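Local atomic coordinates of dihydrodipicolinate synthase (Bacteroides thetaiotaomicron, PDB entry 4XKY), a protein that probably works as a Schiff-base-forming, pyruvate-dependent lyase or synthase of the DapA family, to which dihydrodipicolinate synthase and N-acetylneuraminate lyase belong. Residues I195-G207 and L222-V234. Residues are numbered along the deposited sequence; the frame is centred on the assembly and turned at random.
Sequences IMAESVLLGAHGG and LYNAAKNADMEEV
In the outer layer of the TIM barrel, helices 196-201 and 216-227 pack side by side, the first preceding strand 206-207 and the second following it. The axis of 196-201 comes within 8.2 Å of that of 222-227, the last part of helix 216-227, and crosses it at -34°, a close approach that small residues permit. Leu201 and Ala226 mark the nearest backbone approach, and the methyl CB of Ala226 sits 3.5 Å from Ala197 O, the small residue letting one helix rest against the backbone of the other. Ala197 CB, in turn, lies 3.6 Å from Leu222 CD1. Val200 straddles the seam: CG1, anti to the backbone N (chi1 172°), lies 3.7 Å from Ala226 CB, while CG2 meets the edge of the Tyr223 ring at CD1, 3.8 Å away. The long aromatic side chain of Tyr223 reaches from its helix to the loop that leads into strand 206-207, bringing its OH to 3.3 Å from His205 O. At one end of the seam the flexible thioether of Met196, bent at chi2 and chi3, runs antiparallel to the Leu222 side chain and places CE 3.8 Å from Leu222 CG. At the other end, Leu201 sends CD2 across to Met231 SD, 3.9 Å away, beyond the Schellman turn at Ala229 that closes helix 216-227. Gly203, with positive phi, ends helix 196-201 in the same way, turning the chain toward strand 206-207, which lies between strands 7-8 and 187-190 in the barrel. Helix 231-247 flanks Ala197 and Leu222 through Gln238, while Ile8 of strand 7-8 touches both Met196 and Tyr223 from the barrel wall.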
# COMPACT_ATOMS: atom_id res chain seq x y z
N ILE A 195 5.41 8.79 21.72
CA ILE A 195 6.79 8.31 21.72
C ILE A 195 7.82 9.43 21.94
O ILE A 195 9.02 9.24 21.68
CB ILE A 195 7.13 7.59 20.40
CG1 ILE A 195 6.85 8.50 19.19
CG2 ILE A 195 6.37 6.29 20.33
CD1 ILE A 195 7.45 8.00 17.89
N MET A 196 7.34 10.57 22.41
CA MET A 196 8.22 11.70 22.70
C MET A 196 9.16 11.36 23.83
O MET A 196 10.36 11.62 23.75
CB MET A 196 7.40 12.94 23.09
CG MET A 196 8.20 14.20 23.37
SD MET A 196 8.54 14.45 25.14
CE MET A 196 6.93 14.82 25.81
N ALA A 197 8.60 10.81 24.91
CA ALA A 197 9.41 10.50 26.09
C ALA A 197 10.51 9.51 25.75
O ALA A 197 11.67 9.70 26.13
CB ALA A 197 8.54 9.96 27.21
N GLU A 198 10.18 8.47 24.99
CA GLU A 198 11.19 7.46 24.74
C GLU A 198 12.24 8.01 23.76
O GLU A 198 13.42 7.72 23.89
CB GLU A 198 10.57 6.15 24.29
CG GLU A 198 10.19 6.08 22.83
CD GLU A 198 9.32 4.87 22.56
OE1 GLU A 198 9.73 4.00 21.75
OE2 GLU A 198 8.25 4.77 23.20
N SER A 199 11.82 8.83 22.80
CA SER A 199 12.75 9.39 21.84
C SER A 199 13.65 10.40 22.53
O SER A 199 14.85 10.42 22.28
CB SER A 199 12.02 10.06 20.68
OG SER A 199 11.05 9.19 20.12
N VAL A 200 13.10 11.22 23.43
CA VAL A 200 13.93 12.21 24.13
C VAL A 200 14.93 11.51 25.05
O VAL A 200 16.09 11.91 25.12
CB VAL A 200 13.09 13.25 24.90
CG1 VAL A 200 13.96 14.13 25.78
CG2 VAL A 200 12.34 14.13 23.92
N LEU A 201 14.50 10.46 25.73
CA LEU A 201 15.40 9.71 26.61
C LEU A 201 16.68 9.32 25.91
O LEU A 201 17.75 9.29 26.52
CB LEU A 201 14.73 8.44 27.13
CG LEU A 201 13.93 8.65 28.41
CD1 LEU A 201 13.01 7.47 28.65
CD2 LEU A 201 14.86 8.85 29.60
N LEU A 202 16.54 8.99 24.63
CA LEU A 202 17.65 8.62 23.78
C LEU A 202 18.15 9.78 22.93
O LEU A 202 18.70 9.56 21.86
CB LEU A 202 17.23 7.48 22.85
CG LEU A 202 17.50 6.09 23.38
CD1 LEU A 202 16.71 5.79 24.64
CD2 LEU A 202 17.15 5.09 22.29
N GLY A 203 17.95 11.00 23.39
CA GLY A 203 18.61 12.16 22.78
C GLY A 203 17.88 12.96 21.71
O GLY A 203 18.46 13.89 21.17
N ALA A 204 16.62 12.63 21.39
CA ALA A 204 15.90 13.48 20.45
C ALA A 204 15.83 14.88 21.07
O ALA A 204 15.82 14.99 22.29
CB ALA A 204 14.50 12.95 20.20
N HIS A 205 15.78 15.93 20.25
CA HIS A 205 15.76 17.31 20.81
C HIS A 205 14.42 17.83 21.29
O HIS A 205 14.37 18.70 22.17
CB HIS A 205 16.31 18.30 19.79
CG HIS A 205 17.76 18.08 19.49
ND1 HIS A 205 18.19 17.27 18.47
CD2 HIS A 205 18.87 18.52 20.12
CE1 HIS A 205 19.51 17.25 18.46
NE2 HIS A 205 19.94 18.00 19.45
N GLY A 206 13.34 17.35 20.68
CA GLY A 206 12.00 17.82 21.01
C GLY A 206 10.84 17.04 20.42
O GLY A 206 11.02 16.05 19.72
N GLY A 207 9.65 17.53 20.73
CA GLY A 207 8.39 16.86 20.39
C GLY A 207 7.48 17.91 19.80
O GLY A 207 7.24 18.93 20.41
N LEU A 222 6.91 16.36 30.91
CA LEU A 222 7.36 15.05 30.46
C LEU A 222 8.67 15.18 29.67
O LEU A 222 9.60 14.36 29.85
CB LEU A 222 6.28 14.34 29.66
CG LEU A 222 6.59 12.96 29.06
CD1 LEU A 222 7.30 11.98 29.98
CD2 LEU A 222 5.27 12.37 28.59
N TYR A 223 8.76 16.21 28.83
CA TYR A 223 9.99 16.46 28.09
C TYR A 223 11.22 16.57 29.03
O TYR A 223 12.28 15.98 28.76
CB TYR A 223 9.89 17.71 27.22
CG TYR A 223 11.25 18.16 26.72
CD1 TYR A 223 11.87 17.51 25.65
CD2 TYR A 223 11.94 19.22 27.34
CE1 TYR A 223 13.12 17.90 25.19
CE2 TYR A 223 13.20 19.62 26.89
CZ TYR A 223 13.79 18.95 25.83
OH TYR A 223 15.05 19.33 25.37
N ASN A 224 11.06 17.36 30.09
CA ASN A 224 12.12 17.61 31.08
C ASN A 224 12.51 16.38 31.91
O ASN A 224 13.69 16.14 32.17
CB ASN A 224 11.68 18.77 32.01
CG ASN A 224 11.79 20.13 31.33
OD1 ASN A 224 12.77 20.41 30.67
ND2 ASN A 224 10.79 20.97 31.50
N ALA A 225 11.50 15.60 32.30
CA ALA A 225 11.71 14.31 32.95
C ALA A 225 12.42 13.32 32.02
O ALA A 225 13.24 12.54 32.49
CB ALA A 225 10.38 13.72 33.40
N ALA A 226 12.11 13.34 30.71
CA ALA A 226 12.81 12.42 29.77
C ALA A 226 14.25 12.89 29.56
O ALA A 226 15.19 12.08 29.51
CB ALA A 226 12.09 12.32 28.43
N LYS A 227 14.41 14.21 29.50
CA LYS A 227 15.69 14.86 29.29
C LYS A 227 16.68 14.52 30.37
O LYS A 227 17.84 14.26 30.10
CB LYS A 227 15.54 16.37 29.29
CG LYS A 227 16.76 17.04 28.71
CD LYS A 227 16.65 18.55 28.77
CE LYS A 227 17.95 19.16 28.29
NZ LYS A 227 18.06 20.59 28.69
N ASN A 228 16.19 14.57 31.59
CA ASN A 228 17.00 14.33 32.76
C ASN A 228 16.92 12.89 33.24
O ASN A 228 17.47 12.56 34.28
CB ASN A 228 16.54 15.27 33.87
CG ASN A 228 16.65 16.72 33.45
OD1 ASN A 228 17.71 17.16 32.97
ND2 ASN A 228 15.58 17.48 33.61
N ALA A 229 16.22 12.04 32.51
CA ALA A 229 16.09 10.64 32.89
C ALA A 229 15.54 10.49 34.32
O ALA A 229 15.96 9.61 35.07
CB ALA A 229 17.43 9.93 32.73
N ASP A 230 14.61 11.36 34.70
CA ASP A 230 13.84 11.17 35.93
C ASP A 230 12.72 10.12 35.68
O ASP A 230 11.58 10.44 35.33
CB ASP A 230 13.29 12.51 36.42
CG ASP A 230 12.50 12.39 37.70
OD1 ASP A 230 12.30 11.27 38.19
OD2 ASP A 230 12.09 13.44 38.22
N MET A 231 13.08 8.86 35.86
CA MET A 231 12.28 7.75 35.38
C MET A 231 10.90 7.62 36.04
O MET A 231 9.93 7.33 35.36
CB MET A 231 13.07 6.44 35.51
CG MET A 231 14.28 6.35 34.58
SD MET A 231 13.98 6.77 32.83
CE MET A 231 12.73 5.59 32.37
N GLU A 232 10.80 7.81 37.36
CA GLU A 232 9.50 7.74 38.07
C GLU A 232 8.50 8.72 37.47
O GLU A 232 7.33 8.40 37.23
CB GLU A 232 9.68 8.03 39.56
N GLU A 233 9.00 9.93 37.24
CA GLU A 233 8.22 11.00 36.63
C GLU A 233 7.91 10.74 35.14
O GLU A 233 6.79 10.99 34.67
CB GLU A 233 8.94 12.33 36.85
CG GLU A 233 8.05 13.56 36.80
CD GLU A 233 7.02 13.64 37.92
OE1 GLU A 233 6.89 12.74 38.78
OE2 GLU A 233 6.30 14.64 37.92
N VAL A 234 8.88 10.22 34.38
CA VAL A 234 8.59 9.78 33.00
C VAL A 234 7.40 8.80 33.02
O VAL A 234 6.41 8.98 32.29
CB VAL A 234 9.81 9.12 32.31
CG1 VAL A 234 9.42 8.44 31.03
CG2 VAL A 234 10.87 10.15 32.01